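Local coordinates for 1-Cys peroxiredoxin (Vibrio vulnificus MO6-24/O, PDB 5K2I), which probably reduces hydrogen peroxide and other peroxides through a single peroxidatic cysteine, and is implicated in scavenging nitric oxide, at residues G100-M112 with G118-D130. Numbering follows the deposited sequence.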
loop_
_atom_site.group_PDB
_atom_site.type_symbol
_atom_site.label_atom_id
_atom_site.label_comp_id
_atom_site.label_asym_id
_atom_site.label_seq_id
_atom_site.Cartn_x
_atom_site.Cartn_y
_atom_site.Cartn_z
ATOM N N GLY A 100 -1.125 -22.570 -4.818
ATOM C CA GLY A 100 -2.154 -22.262 -5.798
ATOM C C GLY A 100 -3.594 -22.255 -5.329
ATOM O O GLY A 100 -4.436 -21.556 -5.902
ATOM N N ASP A 101 -3.884 -23.052 -4.308
ATOM C CA ASP A 101 -5.230 -23.128 -3.757
ATOM C C ASP A 101 -5.329 -22.431 -2.400
ATOM O O ASP A 101 -6.336 -22.577 -1.712
ATOM C CB ASP A 101 -5.675 -24.595 -3.632
ATOM C CG ASP A 101 -4.835 -25.397 -2.639
ATOM O OD1 ASP A 101 -3.844 -24.864 -2.084
ATOM O OD2 ASP A 101 -5.151 -26.599 -2.440
ATOM N N ALA A 102 -4.278 -21.692 -2.028
ATOM C CA ALA A 102 -4.211 -20.910 -0.779
ATOM C C ALA A 102 -4.230 -21.774 0.480
ATOM O O ALA A 102 -4.429 -21.249 1.566
ATOM C CB ALA A 102 -5.356 -19.871 -0.715
ATOM N N SER A 103 -3.997 -23.078 0.345
ATOM C CA SER A 103 -4.087 -23.958 1.509
ATOM C C SER A 103 -2.999 -23.675 2.543
ATOM O O SER A 103 -3.274 -23.702 3.734
ATOM C CB SER A 103 -4.040 -25.427 1.081
ATOM O OG SER A 103 -2.858 -25.713 0.361
ATOM N N PHE A 104 -1.773 -23.394 2.108
ATOM C CA PHE A 104 -0.689 -23.088 3.040
ATOM C C PHE A 104 -0.978 -21.756 3.742
ATOM O O PHE A 104 -0.852 -21.636 4.967
ATOM C CB PHE A 104 0.654 -23.058 2.286
ATOM C CG PHE A 104 1.834 -22.582 3.102
ATOM C CD1 PHE A 104 2.479 -23.417 3.998
ATOM C CD2 PHE A 104 2.330 -21.300 2.925
ATOM C CE1 PHE A 104 3.590 -22.957 4.722
ATOM C CE2 PHE A 104 3.433 -20.844 3.632
ATOM C CZ PHE A 104 4.059 -21.671 4.532
ATOM N N THR A 105 -1.417 -20.779 2.956
ATOM C CA THR A 105 -1.701 -19.439 3.458
ATOM C C THR A 105 -2.827 -19.458 4.480
ATOM O O THR A 105 -2.736 -18.806 5.530
ATOM C CB THR A 105 -2.039 -18.508 2.279
ATOM O OG1 THR A 105 -0.921 -18.472 1.380
ATOM C CG2 THR A 105 -2.348 -17.111 2.743
ATOM N N LYS A 106 -3.866 -20.239 4.198
ATOM C CA LYS A 106 -4.965 -20.357 5.143
ATOM C C LYS A 106 -4.528 -21.084 6.411
ATOM O O LYS A 106 -4.967 -20.730 7.501
ATOM C CB LYS A 106 -6.149 -21.068 4.512
ATOM C CG LYS A 106 -6.861 -20.230 3.473
ATOM C CD LYS A 106 -8.136 -20.909 2.999
ATOM C CE LYS A 106 -7.829 -22.097 2.136
ATOM N NZ LYS A 106 -9.091 -22.732 1.624
ATOM N N ALA A 107 -3.656 -22.077 6.277
ATOM C CA ALA A 107 -3.135 -22.805 7.444
ATOM C C ALA A 107 -2.326 -21.891 8.369
ATOM O O ALA A 107 -2.231 -22.136 9.561
ATOM C CB ALA A 107 -2.293 -23.976 6.998
ATOM N N LEU A 108 -1.741 -20.835 7.808
ATOM C CA LEU A 108 -1.004 -19.852 8.589
ATOM C C LEU A 108 -1.912 -18.807 9.215
ATOM O O LEU A 108 -1.488 -18.046 10.079
ATOM C CB LEU A 108 0.009 -19.120 7.706
ATOM C CG LEU A 108 1.174 -19.901 7.126
ATOM C CD1 LEU A 108 1.934 -19.011 6.171
ATOM C CD2 LEU A 108 2.088 -20.373 8.225
ATOM N N GLY A 109 -3.140 -18.715 8.706
ATOM C CA GLY A 109 -4.052 -17.664 9.116
ATOM C C GLY A 109 -3.689 -16.313 8.537
ATOM O O GLY A 109 -4.019 -15.270 9.116
ATOM N N LEU A 110 -3.034 -16.320 7.376
ATOM C CA LEU A 110 -2.546 -15.068 6.795
ATOM C C LEU A 110 -3.164 -14.786 5.417
ATOM O O LEU A 110 -2.604 -14.051 4.610
ATOM C CB LEU A 110 -1.016 -15.094 6.726
ATOM C CG LEU A 110 -0.357 -14.907 8.099
ATOM C CD1 LEU A 110 1.125 -15.218 8.061
ATOM C CD2 LEU A 110 -0.589 -13.484 8.567
ATOM N N GLU A 111 -4.335 -15.349 5.156
ATOM C CA GLU A 111 -5.061 -15.058 3.927
ATOM C C GLU A 111 -5.733 -13.689 3.997
ATOM O O GLU A 111 -5.896 -13.105 5.081
ATOM C CB GLU A 111 -6.111 -16.141 3.644
ATOM C CG GLU A 111 -7.366 -16.087 4.538
ATOM C CD GLU A 111 -7.230 -16.842 5.863
ATOM O OE1 GLU A 111 -6.105 -17.092 6.347
ATOM O OE2 GLU A 111 -8.282 -17.202 6.431
ATOM N N MET A 112 -6.123 -13.190 2.830
ATOM C CA MET A 112 -6.960 -12.002 2.744
ATOM C C MET A 112 -7.750 -12.039 1.446
ATOM O O MET A 112 -7.287 -12.556 0.434
ATOM C CB MET A 112 -6.124 -10.734 2.822
ATOM C CG MET A 112 -5.291 -10.500 1.608
ATOM S SD MET A 112 -4.466 -8.905 1.685
ATOM C CE MET A 112 -3.538 -9.046 0.174
ATOM N N GLY A 118 -8.550 -10.784 -7.395
ATOM C CA GLY A 118 -7.888 -12.070 -7.506
ATOM C C GLY A 118 -8.386 -13.116 -6.542
ATOM O O GLY A 118 -7.701 -14.113 -6.314
ATOM N N GLY A 119 -9.558 -12.908 -5.960
ATOM C CA GLY A 119 -10.056 -13.846 -4.977
ATOM C C GLY A 119 -9.202 -13.874 -3.717
ATOM O O GLY A 119 -8.611 -12.860 -3.322
ATOM N N LEU A 120 -9.127 -15.041 -3.084
ATOM C CA LEU A 120 -8.371 -15.161 -1.845
ATOM C C LEU A 120 -6.874 -15.201 -2.142
ATOM O O LEU A 120 -6.423 -16.021 -2.946
ATOM C CB LEU A 120 -8.800 -16.413 -1.081
ATOM C CG LEU A 120 -8.484 -16.434 0.411
ATOM C CD1 LEU A 120 -9.365 -15.438 1.172
ATOM C CD2 LEU A 120 -8.655 -17.848 0.958
ATOM N N ARG A 121 -6.117 -14.306 -1.510
ATOM C CA ARG A 121 -4.666 -14.239 -1.699
ATOM C C ARG A 121 -3.970 -14.202 -0.342
ATOM O O ARG A 121 -4.624 -14.289 0.700
ATOM C CB ARG A 121 -4.297 -12.996 -2.515
ATOM C CG ARG A 121 -4.931 -12.950 -3.902
ATOM C CD ARG A 121 -4.396 -14.080 -4.781
ATOM N NE ARG A 121 -4.846 -13.971 -6.170
ATOM C CZ ARG A 121 -4.130 -13.441 -7.165
ATOM N NH1 ARG A 121 -2.919 -12.945 -6.931
ATOM N NH2 ARG A 121 -4.625 -13.421 -8.406
ATOM N N SER A 122 -2.653 -14.037 -0.344
ATOM C CA SER A 122 -1.897 -13.915 0.893
ATOM C C SER A 122 -1.707 -12.462 1.288
ATOM O O SER A 122 -1.551 -11.591 0.431
ATOM C CB SER A 122 -0.519 -14.558 0.744
ATOM O OG SER A 122 0.198 -14.518 1.967
ATOM N N GLN A 123 -1.696 -12.207 2.589
ATOM C CA GLN A 123 -1.155 -10.958 3.120
ATOM C C GLN A 123 0.342 -10.913 2.849
ATOM O O GLN A 123 0.970 -11.964 2.641
ATOM C CB GLN A 123 -1.425 -10.846 4.620
ATOM C CG GLN A 123 -2.913 -10.745 4.959
ATOM C CD GLN A 123 -3.168 -10.842 6.460
ATOM O OE1 GLN A 123 -4.001 -11.640 6.915
ATOM N NE2 GLN A 123 -2.451 -10.042 7.230
ATOM N N ARG A 124 0.912 -9.715 2.911
ATOM C CA ARG A 124 2.363 -9.548 2.877
ATOM C C ARG A 124 2.962 -9.859 4.236
ATOM O O ARG A 124 2.528 -9.313 5.242
ATOM C CB ARG A 124 2.730 -8.118 2.478
ATOM C CG ARG A 124 2.312 -7.762 1.072
ATOM C CD ARG A 124 2.775 -6.359 0.681
ATOM N NE ARG A 124 2.274 -5.995 -0.640
ATOM C CZ ARG A 124 1.084 -5.442 -0.849
ATOM N NH1 ARG A 124 0.281 -5.189 0.176
ATOM N NH2 ARG A 124 0.687 -5.149 -2.081
ATOM N N TYR A 125 3.954 -10.745 4.265
ATOM C CA TYR A 125 4.671 -11.037 5.487
ATOM C C TYR A 125 6.056 -11.570 5.151
ATOM O O TYR A 125 6.326 -11.968 4.007
ATOM C CB TYR A 125 3.899 -12.053 6.367
ATOM C CG TYR A 125 3.757 -13.440 5.743
ATOM C CD1 TYR A 125 4.811 -14.348 5.769
ATOM C CD2 TYR A 125 2.582 -13.825 5.106
ATOM C CE1 TYR A 125 4.699 -15.598 5.183
ATOM C CE2 TYR A 125 2.455 -15.084 4.527
ATOM C CZ TYR A 125 3.524 -15.955 4.562
ATOM O OH TYR A 125 3.402 -17.192 3.967
ATOM N N ALA A 126 6.916 -11.625 6.153
ATOM C CA ALA A 126 8.207 -12.275 5.997
ATOM C C ALA A 126 8.543 -13.009 7.273
ATOM O O ALA A 126 8.193 -12.562 8.377
ATOM C CB ALA A 126 9.294 -11.268 5.645
ATOM N N MET A 127 9.203 -14.145 7.104
ATOM C CA MET A 127 9.577 -15.032 8.193
ATOM C C MET A 127 11.045 -15.406 8.151
ATOM O O MET A 127 11.634 -15.540 7.063
ATOM C CB MET A 127 8.810 -16.348 8.118
ATOM C CG MET A 127 7.358 -16.324 8.353
ATOM S SD MET A 127 6.820 -18.024 8.039
ATOM C CE MET A 127 5.109 -17.851 8.518
ATOM N N ILE A 128 11.610 -15.628 9.333
ATOM C CA ILE A 128 12.809 -16.445 9.465
ATOM C C ILE A 128 12.373 -17.773 10.075
ATOM O O ILE A 128 11.709 -17.795 11.113
ATOM C CB ILE A 128 13.875 -15.781 10.350
ATOM C CG1 ILE A 128 14.293 -14.430 9.760
ATOM C CG2 ILE A 128 15.095 -16.705 10.531
ATOM C CD1 ILE A 128 15.114 -13.563 10.711
ATOM N N ILE A 129 12.738 -18.863 9.418
ATOM C CA ILE A 129 12.322 -20.204 9.810
ATOM C C ILE A 129 13.563 -21.043 10.077
ATOM O O ILE A 129 14.413 -21.180 9.203
ATOM C CB ILE A 129 11.474 -20.871 8.715
ATOM C CG1 ILE A 129 10.384 -19.901 8.251
ATOM C CG2 ILE A 129 10.875 -22.176 9.222
ATOM C CD1 ILE A 129 9.823 -20.221 6.898
ATOM N N ASP A 130 13.668 -21.596 11.276
ATOM C CA ASP A 130 14.822 -22.405 11.652
ATOM C C ASP A 130 14.397 -23.845 11.824
ATOM O O ASP A 130 13.639 -24.163 12.737
ATOM C CB ASP A 130 15.457 -21.876 12.935
ATOM C CG ASP A 130 16.172 -20.550 12.729
ATOM O OD1 ASP A 130 17.224 -20.546 12.050
ATOM O OD2 ASP A 130 15.702 -19.509 13.241
HETATM O O HOH W 1 1.387 -17.091 2.121
#
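L110 lays its CD1 methyl over one face of the Y125 ring, a CH-pi contact 3.9 Å from the ring centroid, and illustrates how the turn after helix 103-108 rests on the outgoing strand 120-130 of a hairpin. At the hydroxyl end of the ring, L108 CD1 lies 3.2 Å from Y125 OH, while its other methyl, CD2, meets M127 CE tip to tip at 3.9 Å. Y125 carries its ring between the backbone N and the carbonyl carbon (chi1 65°), which brings OH to a bound water. The same water donates to T105 OG1 and S122 OG, linking helix 103-108 to the strand through three hydroxyls; T105 OG1 is tied to D99 as well, and S122 OG donates in turn to Q123 O, in the carbonyl plane.

Backbone bonds fix the register: M112 and R121 form an antiparallel hydrogen-bonded pair, bonded in both directions, and Q123 N reaches L110 O almost straight (172°). Against the buried L108, L110, Y125 and M127, the L120 end is looser. There exposed L120 lays CD2 across the aliphatic part of exposed K106, 3.7 Å from CD, and CD1 approaches CG of partly exposed E111 at 4.0 Å.

G109, with positive phi, closes the helix in a Schellman motif and turns the chain into strand 111-113. The whole is a helix leading into a beta hairpin, whose long strand 120-130 runs antiparallel to strand 34-40 in the central sheet of the thioredoxin-like peroxiredoxin fold.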